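Local structure of fimbrial structural subunit (Actinomyces naeslundii, 3QDH) at residues D51-A56 with A114-I119; S22-P27 with G109-A114; K42-R47 with V125-V130; T72-D77 with V85-E90. The protein forms the shaft of Actinomyces type 2 fimbriae and, through two structural modules, mediates interactions with streptococci and host cells during oral biofilm development. All blocks are in the same frame, centred on the assembly; numbering follows the deposited sequence. Where two conformers were deposited one is given.

In the fold
All four contacts lie in the N-terminal of the two Ig-like domains of this fragment. Interactions 1 and 2 are neighbours, their centres 8 Å apart: they share Ala114, and the carbonyl of Thr55 probably accepts a hydrogen bond from the backbone N of Lys110. Interactions 3 and 4, centres 11 Å apart, join strands of one sheet in which strand 39-49 runs between 118-131 and 82-87. Strand 118-131 also serves interaction 1, whose centre is about 28 Å from that of interaction 3. Interaction 4 supplies Asp73 and Glu90, two of the three zinc ligands; the side chain of Phe44 in interaction 3 lies about 14 Å from the ion.

Interaction 1 (D51-A56 with A114-I119); sequences DDRLTA and ARNGAI
Two tight turns of the Ig-like domain meet here, a type I turn from Asp51 to Leu54 and a type II' turn from Ala114 to Gly117, bridged by the Arg53 side chain. An Asx turn starts the first: Asp51 OD2 takes the backbone N of Arg53 on its anti lone pair. The same carboxylate forms a side-on salt bridge, Arg53 NH2 reaching Asp51 OD1 at 2.8 Å and Arg53 NE reaching Asp51 OD2 at 2.9 Å, both from above its plane. Bent at chi3 (-75°), the Arg53 chain crosses to the second turn. Arg53 NH1 donates to Ala114 O over 2.9 Å, in the carbonyl plane; that oxygen also accepts from Gly117 N, closing the turn. Arg53 NH2 donates to Ala118 O at 2.8 Å from above the carbonyl plane, more bent. Ile119 CG1 lies over the centre of one guanidinium face, 3.7 Å from Arg53 CZ, while its CG2 packs against Asp51 CB. Arg115 lays its guanidinium face against Arg53 CG, its NE held by Glu113, and water 1 links its NH1 to Asp52 OD2. The paired Asp51 probably offsets the charge of buried Arg53. Leu54 packs on Ile24 and Phe26 of strand 23-31 and Val111 of strand 102-111, whereas Ala114 and Ile119 lie against Trp158 of strand 154-165.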
loop_
_atom_site.group_PDB
_atom_site.type_symbol
_atom_site.label_atom_id
_atom_site.label_comp_id
_atom_site.label_asym_id
_atom_site.label_seq_id
_atom_site.Cartn_x
_atom_site.Cartn_y
_atom_site.Cartn_z
ATOM N N ASP A 51 -6.602 5.924 -4.731
ATOM C CA ASP A 51 -7.830 5.718 -3.973
ATOM C C ASP A 51 -7.925 6.673 -2.788
ATOM O O ASP A 51 -6.946 6.871 -2.064
ATOM C CB ASP A 51 -7.842 4.269 -3.474
ATOM C CG ASP A 51 -9.137 3.891 -2.777
ATOM O OD1 ASP A 51 -9.915 3.133 -3.373
ATOM O OD2 ASP A 51 -9.361 4.333 -1.637
ATOM N N ASP A 52 -9.124 7.228 -2.587
ATOM C CA ASP A 52 -9.405 8.216 -1.526
ATOM C C ASP A 52 -9.024 7.798 -0.114
ATOM O O ASP A 52 -8.845 8.652 0.750
ATOM C CB ASP A 52 -10.887 8.610 -1.528
ATOM C CG ASP A 52 -11.269 9.476 -2.708
ATOM O OD1 ASP A 52 -10.374 9.978 -3.418
ATOM O OD2 ASP A 52 -12.486 9.683 -2.912
ATOM N N ARG A 53 -8.918 6.495 0.132
ATOM C CA ARG A 53 -8.508 5.998 1.449
ATOM C C ARG A 53 -7.019 6.201 1.705
ATOM O O ARG A 53 -6.544 6.024 2.837
ATOM C CB ARG A 53 -8.875 4.526 1.618
ATOM C CG ARG A 53 -10.362 4.296 1.897
ATOM C CD ARG A 53 -10.751 2.867 1.586
ATOM N NE ARG A 53 -10.842 2.635 0.145
ATOM C CZ ARG A 53 -11.389 1.558 -0.401
ATOM N NH1 ARG A 53 -11.888 0.598 0.378
ATOM N NH2 ARG A 53 -11.439 1.438 -1.724
ATOM N N LEU A 54 -6.285 6.562 0.649
ATOM C CA LEU A 54 -4.855 6.819 0.761
ATOM C C LEU A 54 -4.569 8.321 0.820
ATOM O O LEU A 54 -5.067 9.096 0.004
ATOM C CB LEU A 54 -4.079 6.122 -0.373
ATOM C CG LEU A 54 -4.259 4.598 -0.474
ATOM C CD1 LEU A 54 -3.612 4.005 -1.748
ATOM C CD2 LEU A 54 -3.728 3.891 0.768
ATOM N N THR A 55 -3.781 8.723 1.808
ATOM C CA THR A 55 -3.498 10.133 2.019
ATOM C C THR A 55 -2.004 10.425 1.844
ATOM O O THR A 55 -1.173 9.501 1.833
ATOM C CB THR A 55 -4.008 10.601 3.409
ATOM O OG1 THR A 55 -4.258 12.009 3.377
ATOM C CG2 THR A 55 -3.015 10.264 4.514
ATOM N N ALA A 56 -1.683 11.715 1.717
ATOM C CA ALA A 56 -0.317 12.184 1.487
ATOM C C ALA A 56 0.320 11.438 0.307
ATOM O O ALA A 56 1.466 10.992 0.381
ATOM C CB ALA A 56 0.532 12.044 2.767
ATOM N N ALA A 114 -10.149 1.095 6.176
ATOM C CA ALA A 114 -10.499 -0.009 5.285
ATOM C C ALA A 114 -11.719 0.242 4.395
ATOM O O ALA A 114 -11.683 -0.083 3.206
ATOM C CB ALA A 114 -10.697 -1.289 6.092
ATOM N N ARG A 115 -12.788 0.803 4.973
ATOM C CA ARG A 115 -14.100 0.953 4.306
ATOM C C ARG A 115 -14.614 -0.369 3.723
ATOM O O ARG A 115 -14.620 -1.376 4.429
ATOM C CB ARG A 115 -14.090 2.064 3.250
ATOM C CG ARG A 115 -13.960 3.458 3.814
ATOM C CD ARG A 115 -14.078 4.493 2.721
ATOM N NE ARG A 115 -13.334 5.704 3.055
ATOM C CZ ARG A 115 -13.133 6.724 2.222
ATOM N NH1 ARG A 115 -13.624 6.697 0.985
ATOM N NH2 ARG A 115 -12.434 7.776 2.632
ATOM N N ASN A 116 -15.025 -0.374 2.446
ATOM C CA ASN A 116 -15.519 -1.596 1.795
ATOM C C ASN A 116 -14.465 -2.704 1.781
ATOM O O ASN A 116 -14.784 -3.873 1.548
ATOM C CB ASN A 116 -16.093 -1.321 0.384
ATOM C CG ASN A 116 -15.043 -1.411 -0.741
ATOM O OD1 ASN A 116 -15.304 -2.002 -1.792
ATOM N ND2 ASN A 116 -13.878 -0.809 -0.534
ATOM N N GLY A 117 -13.216 -2.319 2.038
ATOM C CA GLY A 117 -12.134 -3.266 2.216
ATOM C C GLY A 117 -11.330 -3.596 0.971
ATOM O O GLY A 117 -10.355 -4.337 1.050
ATOM N N ALA A 118 -11.734 -3.064 -0.178
ATOM C CA ALA A 118 -11.006 -3.320 -1.421
ATOM C C ALA A 118 -10.424 -2.025 -1.976
ATOM O O ALA A 118 -11.135 -1.229 -2.594
ATOM C CB ALA A 118 -11.920 -3.994 -2.445
ATOM N N ILE A 119 -9.139 -1.796 -1.723
ATOM C CA ILE A 119 -8.475 -0.597 -2.242
ATOM C C ILE A 119 -7.850 -0.945 -3.586
ATOM O O ILE A 119 -6.950 -1.784 -3.654
ATOM C CB ILE A 119 -7.379 -0.065 -1.285
ATOM C CG1 ILE A 119 -7.958 0.209 0.105
ATOM C CG2 ILE A 119 -6.728 1.214 -1.868
ATOM C CD1 ILE A 119 -6.901 0.406 1.187
HETATM O O HOH W 1 -14.186 9.239 -0.884
#

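Interaction 2 (S22-P27 with G109-A114); sequences SLIKFP and GKVTEA
Backbone hydrogen bonds carry most of this antiparallel pairing between strands 23-27 and 109-111 of the Ig-like domain. Val111 N points almost straight at Ser22 O, 2.9 Å away with an N-H...O angle of 175°. Ile24 and Gly109 form a hydrogen-bonded pair: Ile24 N reaches Gly109 O at 3.0 Å, nearly along the C=O axis, and the return bond from Gly109 N to Ile24 O is weak at 3.3 Å. The strand directions differ by 136°, well short of antiparallel. Leu23 and Lys110 make the non-hydrogen-bonded pair between these bonds. CA-H...O contacts supplement them, Leu23 CA lying 3.3 Å from Gly109 O and Lys110 CA 3.5 Å from Ser22 O. Apolar contact is concentrated on the face of Ile24. Both CG1 and CD1 of this residue meet the CG2 methyl of Val111, CG1 at 3.5 Å, the two side chains crossing obliquely; with Val111 CG1 anti to the backbone N (chi1 -179°), CG2 is the branch that faces Ile24. On the other face, Leu23 brings CD2 to 3.6 Å from Gly109 O, over the backbone of a residue without a side chain. Strand 154-165 packs on the Ile24 face, with Ser156 and Trp158 against Ile24, while Leu54 of strand 54-55 covers Val111 and Thr55 lies beside Lys110.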
loop_
_atom_site.group_PDB
_atom_site.type_symbol
_atom_site.label_atom_id
_atom_site.label_comp_id
_atom_site.label_asym_id
_atom_site.label_seq_id
_atom_site.Cartn_x
_atom_site.Cartn_y
_atom_site.Cartn_z
ATOM N N SER A 22 -0.017 2.772 7.850
ATOM C CA SER A 22 1.095 2.279 7.039
ATOM C C SER A 22 0.943 2.762 5.594
ATOM O O SER A 22 -0.158 3.102 5.146
ATOM C CB SER A 22 1.138 0.751 7.047
ATOM O OG SER A 22 1.368 0.238 8.349
ATOM N N LEU A 23 2.052 2.782 4.865
ATOM C CA LEU A 23 1.994 3.046 3.428
ATOM C C LEU A 23 1.585 1.795 2.652
ATOM O O LEU A 23 1.908 0.673 3.044
ATOM C CB LEU A 23 3.357 3.534 2.916
ATOM C CG LEU A 23 3.886 4.866 3.448
ATOM C CD1 LEU A 23 5.346 5.035 3.075
ATOM C CD2 LEU A 23 3.058 6.036 2.939
ATOM N N ILE A 24 0.851 1.987 1.559
ATOM C CA ILE A 24 0.797 0.963 0.515
ATOM C C ILE A 24 1.646 1.512 -0.627
ATOM O O ILE A 24 1.492 2.672 -1.014
ATOM C CB ILE A 24 -0.640 0.669 -0.003
ATOM C CG1 ILE A 24 -1.531 0.101 1.110
ATOM C CG2 ILE A 24 -0.597 -0.325 -1.160
ATOM C CD1 ILE A 24 -2.991 -0.113 0.683
ATOM N N LYS A 25 2.555 0.679 -1.125
ATOM C CA LYS A 25 3.449 1.043 -2.218
ATOM C C LYS A 25 3.156 0.227 -3.470
ATOM O O LYS A 25 3.094 -1.010 -3.428
ATOM C CB LYS A 25 4.919 0.879 -1.794
ATOM C CG LYS A 25 5.370 1.980 -0.853
ATOM C CD LYS A 25 6.851 1.902 -0.528
ATOM C CE LYS A 25 7.216 2.957 0.506
ATOM N NZ LYS A 25 8.693 3.117 0.601
ATOM N N PHE A 26 2.978 0.944 -4.579
ATOM C CA PHE A 26 2.620 0.343 -5.858
ATOM C C PHE A 26 3.719 0.571 -6.888
ATOM O O PHE A 26 3.813 1.673 -7.433
ATOM C CB PHE A 26 1.362 0.996 -6.443
ATOM C CG PHE A 26 0.126 0.900 -5.590
ATOM C CD1 PHE A 26 -0.564 -0.306 -5.457
ATOM C CD2 PHE A 26 -0.405 2.043 -4.994
ATOM C CE1 PHE A 26 -1.735 -0.383 -4.700
ATOM C CE2 PHE A 26 -1.586 1.977 -4.236
ATOM C CZ PHE A 26 -2.247 0.763 -4.089
ATOM N N PRO A 27 4.525 -0.463 -7.183
ATOM C CA PRO A 27 5.457 -0.386 -8.316
ATOM C C PRO A 27 4.711 -0.300 -9.654
ATOM O O PRO A 27 3.798 -1.096 -9.919
ATOM C CB PRO A 27 6.276 -1.682 -8.197
ATOM C CG PRO A 27 6.075 -2.141 -6.792
ATOM C CD PRO A 27 4.681 -1.722 -6.435
ATOM N N GLY A 109 0.721 5.891 -0.738
ATOM C CA GLY A 109 -0.134 6.708 0.108
ATOM C C GLY A 109 -0.300 6.024 1.451
ATOM O O GLY A 109 -0.026 4.829 1.582
ATOM N N LYS A 110 -0.738 6.785 2.444
ATOM C CA LYS A 110 -0.935 6.265 3.798
ATOM C C LYS A 110 -2.373 5.773 3.970
ATOM O O LYS A 110 -3.312 6.495 3.642
ATOM C CB LYS A 110 -0.633 7.362 4.821
ATOM C CG LYS A 110 -0.534 6.862 6.256
ATOM C CD LYS A 110 -0.042 7.943 7.215
ATOM C CE LYS A 110 -1.198 8.656 7.900
ATOM N NZ LYS A 110 -0.708 9.547 8.997
ATOM N N VAL A 111 -2.540 4.556 4.481
ATOM C CA VAL A 111 -3.877 3.966 4.651
ATOM C C VAL A 111 -4.570 4.647 5.827
ATOM O O VAL A 111 -4.053 4.635 6.947
ATOM C CB VAL A 111 -3.821 2.436 4.910
ATOM C CG1 VAL A 111 -5.235 1.855 5.069
ATOM C CG2 VAL A 111 -3.112 1.728 3.788
ATOM N N THR A 112 -5.728 5.246 5.564
ATOM C CA THR A 112 -6.489 5.934 6.607
ATOM C C THR A 112 -7.553 5.025 7.234
ATOM O O THR A 112 -7.836 5.128 8.435
ATOM C CB THR A 112 -7.132 7.241 6.094
ATOM O OG1 THR A 112 -8.006 6.959 4.995
ATOM C CG2 THR A 112 -6.059 8.233 5.648
ATOM N N GLU A 113 -8.129 4.144 6.416
ATOM C CA GLU A 113 -9.168 3.202 6.858
ATOM C C GLU A 113 -9.519 2.192 5.764
ATOM O O GLU A 113 -9.244 2.418 4.582
ATOM C CB GLU A 113 -10.431 3.946 7.309
ATOM C CG GLU A 113 -11.173 4.659 6.186
ATOM C CD GLU A 113 -12.283 5.552 6.691
ATOM O OE1 GLU A 113 -12.748 5.355 7.835
ATOM O OE2 GLU A 113 -12.694 6.458 5.941
ATOM N N ALA A 114 -10.149 1.095 6.176
ATOM C CA ALA A 114 -10.499 -0.009 5.285
ATOM C C ALA A 114 -11.719 0.242 4.395
ATOM O O ALA A 114 -11.683 -0.083 3.206
ATOM C CB ALA A 114 -10.697 -1.289 6.092
#

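Interaction 3 (K42-R47 with V125-V130)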
loop_
_atom_site.group_PDB
_atom_site.type_symbol
_atom_site.label_atom_id
_atom_site.label_comp_id
_atom_site.label_asym_id
_atom_site.label_seq_id
_atom_site.Cartn_x
_atom_site.Cartn_y
_atom_site.Cartn_z
ATOM N N LYS A 42 7.613 14.173 -27.137
ATOM C CA LYS A 42 7.103 15.491 -26.763
ATOM C C LYS A 42 6.991 15.515 -25.250
ATOM O O LYS A 42 7.210 16.550 -24.603
ATOM C CB LYS A 42 5.718 15.728 -27.368
ATOM C CG LYS A 42 5.658 15.801 -28.901
ATOM C CD LYS A 42 4.189 16.007 -29.302
ATOM C CE LYS A 42 3.910 15.579 -30.714
ATOM N NZ LYS A 42 2.454 15.716 -31.036
ATOM N N TYR A 43 6.635 14.360 -24.684
ATOM C CA TYR A 43 6.542 14.209 -23.244
ATOM C C TYR A 43 6.431 12.730 -22.890
ATOM O O TYR A 43 6.177 11.903 -23.754
ATOM C CB TYR A 43 5.339 15.006 -22.656
ATOM C CG TYR A 43 4.031 14.718 -23.360
ATOM C CD1 TYR A 43 3.242 13.618 -23.000
ATOM C CD2 TYR A 43 3.578 15.555 -24.391
ATOM C CE1 TYR A 43 2.043 13.336 -23.701
ATOM C CE2 TYR A 43 2.390 15.297 -25.078
ATOM C CZ TYR A 43 1.631 14.193 -24.729
ATOM O OH TYR A 43 0.458 13.956 -25.405
ATOM N N PHE A 44 6.643 12.419 -21.620
ATOM C CA PHE A 44 6.508 11.061 -21.088
ATOM C C PHE A 44 6.204 11.179 -19.596
ATOM O O PHE A 44 7.024 11.669 -18.823
ATOM C CB PHE A 44 7.796 10.240 -21.348
ATOM C CG PHE A 44 7.667 8.769 -21.013
ATOM C CD1 PHE A 44 7.822 7.799 -22.004
ATOM C CD2 PHE A 44 7.406 8.364 -19.714
ATOM C CE1 PHE A 44 7.695 6.427 -21.695
ATOM C CE2 PHE A 44 7.274 6.996 -19.392
ATOM C CZ PHE A 44 7.428 6.037 -20.376
ATOM N N GLN A 45 5.018 10.730 -19.184
ATOM C CA GLN A 45 4.567 10.900 -17.807
ATOM C C GLN A 45 3.923 9.623 -17.288
ATOM O O GLN A 45 3.104 9.024 -17.982
ATOM C CB GLN A 45 3.548 12.052 -17.735
ATOM C CG GLN A 45 2.983 12.373 -16.329
ATOM C CD GLN A 45 1.923 13.464 -16.389
ATOM O OE1 GLN A 45 2.206 14.654 -16.178
ATOM N NE2 GLN A 45 0.706 13.068 -16.709
ATOM N N LEU A 46 4.284 9.223 -16.067
ATOM C CA LEU A 46 3.544 8.189 -15.355
ATOM C C LEU A 46 2.537 8.892 -14.432
ATOM O O LEU A 46 2.891 9.816 -13.692
ATOM C CB LEU A 46 4.485 7.283 -14.551
ATOM C CG LEU A 46 5.547 6.463 -15.324
ATOM C CD1 LEU A 46 6.508 5.795 -14.340
ATOM C CD2 LEU A 46 4.915 5.434 -16.270
ATOM N N ARG A 47 1.281 8.456 -14.497
ATOM C CA ARG A 47 0.190 9.118 -13.791
ATOM C C ARG A 47 -0.587 8.083 -12.995
ATOM O O ARG A 47 -0.764 6.958 -13.449
ATOM C CB ARG A 47 -0.752 9.796 -14.780
ATOM C CG ARG A 47 -1.850 10.652 -14.132
ATOM C CD ARG A 47 -2.686 11.333 -15.198
ATOM N NE ARG A 47 -1.962 12.425 -15.861
ATOM C CZ ARG A 47 -2.501 13.230 -16.776
ATOM N NH1 ARG A 47 -3.774 13.053 -17.151
ATOM N NH2 ARG A 47 -1.778 14.210 -17.318
ATOM N N VAL A 125 0.286 5.671 -18.603
ATOM C CA VAL A 125 1.432 6.328 -19.217
ATOM C C VAL A 125 0.899 7.327 -20.238
ATOM O O VAL A 125 0.126 6.973 -21.137
ATOM C CB VAL A 125 2.496 5.334 -19.785
ATOM C CG1 VAL A 125 1.882 4.334 -20.757
ATOM C CG2 VAL A 125 3.653 6.090 -20.452
ATOM N N ILE A 126 1.273 8.585 -20.046
ATOM C CA ILE A 126 0.866 9.682 -20.918
ATOM C C ILE A 126 2.118 10.101 -21.672
ATOM O O ILE A 126 3.003 10.740 -21.107
ATOM C CB ILE A 126 0.299 10.896 -20.098
ATOM C CG1 ILE A 126 -0.734 10.447 -19.036
ATOM C CG2 ILE A 126 -0.234 12.010 -21.016
ATOM C CD1 ILE A 126 -1.781 9.505 -19.512
ATOM N N SER A 127 2.209 9.698 -22.933
ATOM C CA SER A 127 3.375 10.034 -23.745
ATOM C C SER A 127 2.997 10.219 -25.210
ATOM O O SER A 127 1.945 9.756 -25.660
ATOM C CB SER A 127 4.505 9.004 -23.581
ATOM O OG SER A 127 4.129 7.717 -24.039
ATOM N N ASP A 128 3.847 10.936 -25.933
ATOM C CA ASP A 128 3.638 11.148 -27.356
ATOM C C ASP A 128 4.982 11.421 -28.008
ATOM O O ASP A 128 5.917 11.889 -27.352
ATOM C CB ASP A 128 2.669 12.318 -27.561
ATOM C CG ASP A 128 2.000 12.305 -28.929
ATOM O OD1 ASP A 128 2.023 11.271 -29.650
ATOM O OD2 ASP A 128 1.434 13.358 -29.270
ATOM N N THR A 129 5.071 11.126 -29.298
ATOM C CA THR A 129 6.295 11.312 -30.065
ATOM C C THR A 129 5.985 12.041 -31.364
ATOM O O THR A 129 4.836 12.051 -31.810
ATOM C CB THR A 129 6.921 9.961 -30.435
ATOM O OG1 THR A 129 5.919 9.147 -31.055
ATOM C CG2 THR A 129 7.463 9.250 -29.181
ATOM N N VAL A 130 7.014 12.623 -31.970
ATOM C CA VAL A 130 6.873 13.377 -33.223
ATOM C C VAL A 130 8.131 13.165 -34.072
ATOM O O VAL A 130 9.239 13.077 -33.525
ATOM C CB VAL A 130 6.639 14.891 -32.925
ATOM C CG1 VAL A 130 7.871 15.525 -32.213
ATOM C CG2 VAL A 130 6.258 15.673 -34.197
HETATM O O HOH W 2 -0.927 11.604 -25.182
HETATM O O HOH W 3 0.140 15.114 -27.769
#
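Strands 43-47 and 125-130 pair antiparallel in a sheet of the N-terminal Ig-like domain, almost exactly opposed at 171°, and their side chains divide between the two faces. On the face of Tyr43, Gln45, Ile126 and Asp128, Tyr43 takes the crowded first torsion (chi1 51°), which swings its ring across to the partner strand. One ring face then lies over the backbone N of Asp128, offset toward the rim. The ring edge is directed at the Ile126 carbonyl, and CE1 touches Ile126 CG2. Lys42 and Asp128 run side by side, pointing the same way; the extended lysine chain passes Val130 CB and brings Lys42 NZ to Asp128 OD2 at 3.1 Å, a salt bridge met from above the carboxylate plane. Gln45 lies alongside Ile126, and Ile126 CG1 sits 3.9 Å from Arg47 NE, over the centre of the guanidinium face; the tip of Arg47 is held by the carbonyls of Pro142 and Ala143. On the opposite face, Phe44 presents a ring face to Val125 CG2 in a CH-pi contact, 4.1 Å from the centroid, while Leu92 and Ile95 of helix 89-96 pack on the ring. The backbones are tied by Gln45 N to Ile126 O and Ile126 N to Gln45 O, each 2.8 Å, by Lys42 N to Asp128 O at 2.9 Å, and by a weak bond from Asp128 N to Tyr43 O. Water 3 joins the Tyr43 hydroxyl to the Asp128 carboxylate, lying 2.7 Å from Tyr43 OH and donating to Asp128 OD2 at 2.6 Å.

Interaction 4 (T72-D77 with V85-E90). With ZN (zinc ion), chain B.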
loop_
_atom_site.group_PDB
_atom_site.type_symbol
_atom_site.label_atom_id
_atom_site.label_comp_id
_atom_site.label_asym_id
_atom_site.label_seq_id
_atom_site.Cartn_x
_atom_site.Cartn_y
_atom_site.Cartn_z
ATOM N N THR A 72 17.389 15.947 -11.694
ATOM C CA THR A 72 16.819 16.857 -12.704
ATOM C C THR A 72 16.221 16.140 -13.927
ATOM O O THR A 72 15.864 16.797 -14.917
ATOM C CB THR A 72 17.825 17.961 -13.162
ATOM O OG1 THR A 72 18.956 17.367 -13.806
ATOM C CG2 THR A 72 18.304 18.764 -11.971
ATOM N N ASP A 73 16.115 14.808 -13.851
ATOM C CA ASP A 73 15.570 13.989 -14.947
ATOM C C ASP A 73 14.036 13.919 -14.973
ATOM O O ASP A 73 13.446 13.549 -15.985
ATOM C CB ASP A 73 16.188 12.581 -14.943
ATOM C CG ASP A 73 17.623 12.580 -15.481
ATOM O OD1 ASP A 73 17.943 13.520 -16.238
ATOM O OD2 ASP A 73 18.423 11.674 -15.145
ATOM N N TYR A 74 13.406 14.302 -13.871
ATOM C CA TYR A 74 11.954 14.194 -13.747
ATOM C C TYR A 74 11.462 15.116 -12.647
ATOM O O TYR A 74 12.245 15.617 -11.834
ATOM C CB TYR A 74 11.562 12.738 -13.415
ATOM C CG TYR A 74 12.276 12.247 -12.188
ATOM C CD1 TYR A 74 11.720 12.424 -10.921
ATOM C CD2 TYR A 74 13.539 11.650 -12.285
ATOM C CE1 TYR A 74 12.399 12.000 -9.778
ATOM C CE2 TYR A 74 14.224 11.227 -11.152
ATOM C CZ TYR A 74 13.647 11.403 -9.908
ATOM O OH TYR A 74 14.316 10.990 -8.784
ATOM N N LYS A 75 10.147 15.314 -12.608
ATOM C CA LYS A 75 9.508 16.042 -11.525
ATOM C C LYS A 75 8.325 15.218 -11.025
ATOM O O LYS A 75 7.510 14.764 -11.818
ATOM C CB LYS A 75 9.011 17.404 -12.005
ATOM C CG LYS A 75 10.088 18.481 -12.095
ATOM C CD LYS A 75 9.518 19.765 -12.689
ATOM C CE LYS A 75 10.550 20.878 -12.716
ATOM N NZ LYS A 75 10.143 21.960 -13.674
ATOM N N VAL A 76 8.253 15.034 -9.714
ATOM C CA VAL A 76 7.106 14.384 -9.073
ATOM C C VAL A 76 6.194 15.467 -8.480
ATOM O O VAL A 76 6.667 16.388 -7.813
ATOM C CB VAL A 76 7.555 13.405 -7.984
ATOM C CG1 VAL A 76 6.337 12.678 -7.365
ATOM C CG2 VAL A 76 8.566 12.392 -8.544
ATOM N N ASP A 77 4.896 15.364 -8.754
ATOM C CA ASP A 77 3.920 16.348 -8.298
ATOM C C ASP A 77 2.651 15.628 -7.874
ATOM O O ASP A 77 2.328 14.564 -8.403
ATOM C CB ASP A 77 3.598 17.343 -9.424
ATOM C CG ASP A 77 2.870 18.591 -8.926
ATOM O OD1 ASP A 77 3.136 19.040 -7.792
ATOM O OD2 ASP A 77 2.032 19.130 -9.677
ATOM N N VAL A 85 4.670 11.680 -12.487
ATOM C CA VAL A 85 6.124 11.648 -12.625
ATOM C C VAL A 85 6.359 12.058 -14.068
ATOM O O VAL A 85 6.053 11.311 -15.004
ATOM C CB VAL A 85 6.704 10.237 -12.383
ATOM C CG1 VAL A 85 8.250 10.241 -12.613
ATOM C CG2 VAL A 85 6.335 9.742 -10.993
ATOM N N THR A 86 6.869 13.267 -14.246
ATOM C CA THR A 86 6.945 13.862 -15.562
ATOM C C THR A 86 8.412 14.036 -15.889
ATOM O O THR A 86 9.148 14.687 -15.143
ATOM C CB THR A 86 6.208 15.232 -15.586
ATOM O OG1 THR A 86 4.854 15.051 -15.147
ATOM C CG2 THR A 86 6.201 15.814 -16.983
ATOM N N PHE A 87 8.843 13.423 -16.979
ATOM C CA PHE A 87 10.260 13.448 -17.320
ATOM C C PHE A 87 10.633 14.768 -17.984
ATOM O O PHE A 87 9.872 15.296 -18.779
ATOM C CB PHE A 87 10.627 12.221 -18.143
ATOM C CG PHE A 87 10.722 10.969 -17.306
ATOM C CD1 PHE A 87 11.937 10.599 -16.730
ATOM C CD2 PHE A 87 9.588 10.196 -17.057
ATOM C CE1 PHE A 87 12.031 9.463 -15.917
ATOM C CE2 PHE A 87 9.665 9.054 -16.245
ATOM C CZ PHE A 87 10.901 8.688 -15.675
ATOM N N THR A 88 11.802 15.299 -17.636
ATOM C CA THR A 88 12.245 16.587 -18.151
ATOM C C THR A 88 12.914 16.362 -19.507
ATOM O O THR A 88 13.053 15.224 -19.952
ATOM C CB THR A 88 13.281 17.221 -17.201
ATOM O OG1 THR A 88 14.380 16.316 -17.079
ATOM C CG2 THR A 88 12.669 17.506 -15.810
ATOM N N ALA A 89 13.379 17.429 -20.153
ATOM C CA ALA A 89 14.058 17.277 -21.445
ATOM C C ALA A 89 15.213 16.252 -21.409
ATOM O O ALA A 89 15.313 15.388 -22.291
ATOM C CB ALA A 89 14.544 18.634 -21.963
ATOM N N GLU A 90 16.061 16.343 -20.383
ATOM C CA GLU A 90 17.185 15.402 -20.189
ATOM C C GLU A 90 16.681 13.977 -20.016
ATOM O O GLU A 90 17.255 13.022 -20.553
ATOM C CB GLU A 90 17.922 15.716 -18.889
ATOM C CG GLU A 90 18.981 16.738 -18.916
ATOM C CD GLU A 90 19.332 17.179 -17.489
ATOM O OE1 GLU A 90 19.571 16.323 -16.587
ATOM O OE2 GLU A 90 19.354 18.400 -17.274
HETATM ZN ZN ZN B . 19.779 14.395 -16.245
HETATM O O HOH W 4 4.900 15.745 -12.455
#
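One face of the Phe87 ring receives Tyr74 CB, a CH-pi contact 4.3 Å from the centroid in the beta hairpin of strands 74-79 and 82-87. Asp73 O approaches the same ring obliquely, 3.4 Å from Phe87 CD1, and Tyr74 CB also packs on Val85 CG1. The crowded first torsion of Tyr74 (chi1 55°) carries its ring away from the partner strand, leaving CB to do the touching. Lys75 and Thr86 form the hydrogen-bonded pair, with Lys75 N to Thr86 O at 2.8 Å and Thr86 N to Lys75 O at 2.9 Å; water 4 donates to both Lys75 O and Thr86 OG1, and Thr86 OG1 also lies close to Gln45 OE1 on strand 39-49. Val62 of strand 57-64 and Leu92 of helix 89-96 cover Phe87. At the open end of the hairpin, Thr88 stands at the N-cap of that helix and ties it to the chain before strand 74-79. Its N donates to Asp73 O, and Thr88 OG1 donates to Thr72 O, on a lone pair, at 2.7 Å. This fixes helix and loop beside the zinc site, which Asp70 completes. The Asp73 and Glu90 carboxylates stand nearly perpendicular, 84° between planes, while Arg94 engages Asp73 OD2 and probably moderates the local negative charge. Asp73 OD1 and Glu90 OE1 each bind the zinc ion at 2.0 Å.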